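Local coordinates for protein methylenetetrahydrofolate--tRNA-(uracil-5-)-methyltransferase trmFO (Thermus thermophilus, PDB 3G5S) that probably catalyses the folate- and FAD-dependent methylation of uridine 54 in tRNA to 5-methyluridine, with NADH or NADPH as reductant, at residues His308-Leu313 against Phe390-Ala395. Numbering follows the deposited sequence.
Sequences HRNTYL and FQPMYA. With GSH (glutathione), chain C; EDO (1,2-ethanediol), chain F.
Tyr312 reaches from strand 309-313 to the loop that follows helix 374-384, and its ring lands on Pro392. CG of Pro392 sits 3.8 Å from the ring centroid, almost exactly on the normal, a CH-pi contact over one face; the neighbouring CD lies over CZ of Tyr312. CG of Tyr312 is held between its own backbone N and carbonyl carbon (chi1 71°), and from there the ring runs out to the loop backbone, crossing Pro392 at about a right angle. At its tip, OH donates to O of Phe390 over 2.7 Å, in the carbonyl plane and on a lone pair, with a C=O...donor angle of 139°. The same OH accepts a bond from N1 of the bound glutathione at 2.9 Å, so donor and acceptor roles are both used. O of Phe390 takes a second bond, from O1 of an ethanediol probably left from crystallisation.

CG of Phe390 is anti to its backbone N (chi1 172°), which starts the ring on its way to the strand. There CD2 comes to 3.8 Å from CE2 of Tyr312, and CE2 of Phe390 lies close to O of Leu313. ND2 of Asn310 also touches CG of Pro392 at 3.7 Å. A phenylalanine in place of Tyr312 would probably keep the CH-pi contact with Pro392 but leave O of Phe390 and N1 of glutathione without their shared hydroxyl.

Strand and loop thus contribute part of the glutathione pocket, where a proline packs over one face of the tyrosine and its hydroxyl links the ligand amine to the loop carbonyl by two hydrogen bonds.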
# COMPACT_ATOMS: atom_id res chain seq x y z
N HIS A 308 -12.68 1.54 -1.50
CA HIS A 308 -12.89 2.97 -1.40
C HIS A 308 -12.37 3.76 -2.58
O HIS A 308 -11.63 3.26 -3.43
CB HIS A 308 -12.36 3.56 -0.08
CG HIS A 308 -11.00 3.07 0.31
ND1 HIS A 308 -9.87 3.35 -0.42
CD2 HIS A 308 -10.60 2.33 1.37
CE1 HIS A 308 -8.82 2.81 0.18
NE2 HIS A 308 -9.24 2.18 1.26
N ARG A 309 -12.80 5.01 -2.62
CA ARG A 309 -12.30 5.99 -3.56
C ARG A 309 -10.81 6.18 -3.30
O ARG A 309 -10.39 6.49 -2.18
CB ARG A 309 -13.05 7.30 -3.36
CG ARG A 309 -12.47 8.48 -4.07
CD ARG A 309 -12.89 8.51 -5.52
NE ARG A 309 -12.38 9.72 -6.15
CZ ARG A 309 -11.18 9.81 -6.71
NH1 ARG A 309 -10.38 8.76 -6.75
NH2 ARG A 309 -10.79 10.95 -7.25
N ASN A 310 -10.00 5.99 -4.34
CA ASN A 310 -8.55 5.94 -4.19
C ASN A 310 -7.91 5.98 -5.57
O ASN A 310 -7.91 4.98 -6.27
CB ASN A 310 -8.17 4.63 -3.47
CG ASN A 310 -6.69 4.57 -3.07
OD1 ASN A 310 -6.30 5.04 -2.00
ND2 ASN A 310 -5.88 3.94 -3.91
N THR A 311 -7.38 7.13 -5.96
CA THR A 311 -6.65 7.24 -7.22
C THR A 311 -5.24 6.71 -7.07
O THR A 311 -4.51 7.12 -6.16
CB THR A 311 -6.60 8.68 -7.69
OG1 THR A 311 -7.94 9.10 -8.00
CG2 THR A 311 -5.76 8.81 -8.94
N TYR A 312 -4.86 5.80 -7.95
CA TYR A 312 -3.52 5.24 -7.92
C TYR A 312 -3.11 4.68 -9.27
O TYR A 312 -3.96 4.35 -10.11
CB TYR A 312 -3.38 4.18 -6.80
CG TYR A 312 -4.13 2.90 -7.08
CD1 TYR A 312 -5.51 2.82 -6.91
CD2 TYR A 312 -3.47 1.76 -7.51
CE1 TYR A 312 -6.20 1.65 -7.17
CE2 TYR A 312 -4.15 0.58 -7.77
CZ TYR A 312 -5.52 0.53 -7.60
OH TYR A 312 -6.22 -0.63 -7.85
N LEU A 313 -1.81 4.56 -9.46
CA LEU A 313 -1.21 4.04 -10.68
C LEU A 313 -0.94 2.54 -10.62
O LEU A 313 -0.75 1.97 -9.54
CB LEU A 313 0.12 4.74 -10.93
CG LEU A 313 0.01 6.24 -11.18
CD1 LEU A 313 1.39 6.86 -11.11
CD2 LEU A 313 -0.64 6.52 -12.54
N PHE A 390 -4.01 -4.80 -10.52
CA PHE A 390 -3.15 -4.38 -9.43
C PHE A 390 -3.89 -3.49 -8.44
O PHE A 390 -4.58 -2.54 -8.85
CB PHE A 390 -1.92 -3.63 -9.96
CG PHE A 390 -1.09 -3.00 -8.88
CD1 PHE A 390 -0.24 -3.78 -8.10
CD2 PHE A 390 -1.16 -1.64 -8.64
CE1 PHE A 390 0.51 -3.21 -7.10
CE2 PHE A 390 -0.41 -1.07 -7.64
CZ PHE A 390 0.42 -1.85 -6.86
N GLN A 391 -3.75 -3.82 -7.15
CA GLN A 391 -4.36 -3.10 -6.02
C GLN A 391 -3.25 -2.54 -5.11
O GLN A 391 -2.13 -3.03 -5.14
CB GLN A 391 -5.24 -4.05 -5.19
CG GLN A 391 -6.45 -4.61 -5.91
CD GLN A 391 -7.44 -3.53 -6.31
OE1 GLN A 391 -7.87 -2.72 -5.48
NE2 GLN A 391 -7.81 -3.52 -7.57
N PRO A 392 -3.58 -1.53 -4.30
CA PRO A 392 -2.55 -0.94 -3.43
C PRO A 392 -2.08 -1.86 -2.31
O PRO A 392 -2.78 -2.80 -1.91
CB PRO A 392 -3.24 0.29 -2.83
CG PRO A 392 -4.40 0.59 -3.79
CD PRO A 392 -4.84 -0.77 -4.24
N MSE A 393 -0.90 -1.56 -1.79
CA MSE A 393 -0.26 -2.39 -0.77
C MSE A 393 0.16 -1.56 0.44
O MSE A 393 0.68 -0.45 0.30
CB MSE A 393 0.96 -3.08 -1.38
CG MSE A 393 1.68 -4.05 -0.44
SE MSE A 393 0.48 -5.37 0.35
CE MSE A 393 -0.35 -6.02 -1.28
N TYR A 394 -0.06 -2.13 1.63
CA TYR A 394 0.48 -1.57 2.86
C TYR A 394 1.53 -2.51 3.46
O TYR A 394 1.67 -3.65 3.02
CB TYR A 394 -0.61 -1.19 3.86
CG TYR A 394 -1.53 -2.28 4.37
CD1 TYR A 394 -2.86 -2.32 4.00
CD2 TYR A 394 -1.09 -3.21 5.30
CE1 TYR A 394 -3.73 -3.28 4.51
CE2 TYR A 394 -1.94 -4.19 5.81
CZ TYR A 394 -3.26 -4.21 5.42
OH TYR A 394 -4.14 -5.15 5.92
N ALA A 395 2.28 -2.02 4.44
CA ALA A 395 3.36 -2.80 5.03
C ALA A 395 2.82 -4.05 5.73
O ALA A 395 1.88 -3.97 6.51
CB ALA A 395 4.13 -1.96 6.02
N1 GSH C . -8.97 -1.16 -8.74
CA1 GSH C . -8.46 -1.49 -10.06
C1 GSH C . -9.32 -0.92 -11.18
O11 GSH C . -10.36 -0.06 -10.85
O12 GSH C . -8.92 -0.97 -12.29
CB1 GSH C . -8.16 -2.97 -10.25
CG1 GSH C . -9.31 -3.89 -10.63
CD1 GSH C . -10.39 -4.17 -9.58
OE1 GSH C . -10.47 -3.55 -8.57
N2 GSH C . -11.30 -5.25 -9.85
CA2 GSH C . -12.26 -5.65 -8.88
C2 GSH C . -11.90 -6.97 -8.21
O2 GSH C . -12.17 -8.00 -8.72
CB2 GSH C . -13.61 -5.71 -9.58
SG2 GSH C . -15.06 -5.97 -8.54
N3 GSH C . -11.65 -6.93 -6.78
CA3 GSH C . -11.47 -8.17 -6.06
C3 GSH C . -10.12 -8.84 -6.28
O31 GSH C . -9.99 -10.02 -6.29
O32 GSH C . -9.11 -8.01 -6.74
C1 EDO F . -4.50 -0.25 -11.40
O1 EDO F . -5.01 -1.58 -11.39
C2 EDO F . -4.87 0.39 -12.73
O2 EDO F . -4.24 -0.35 -13.78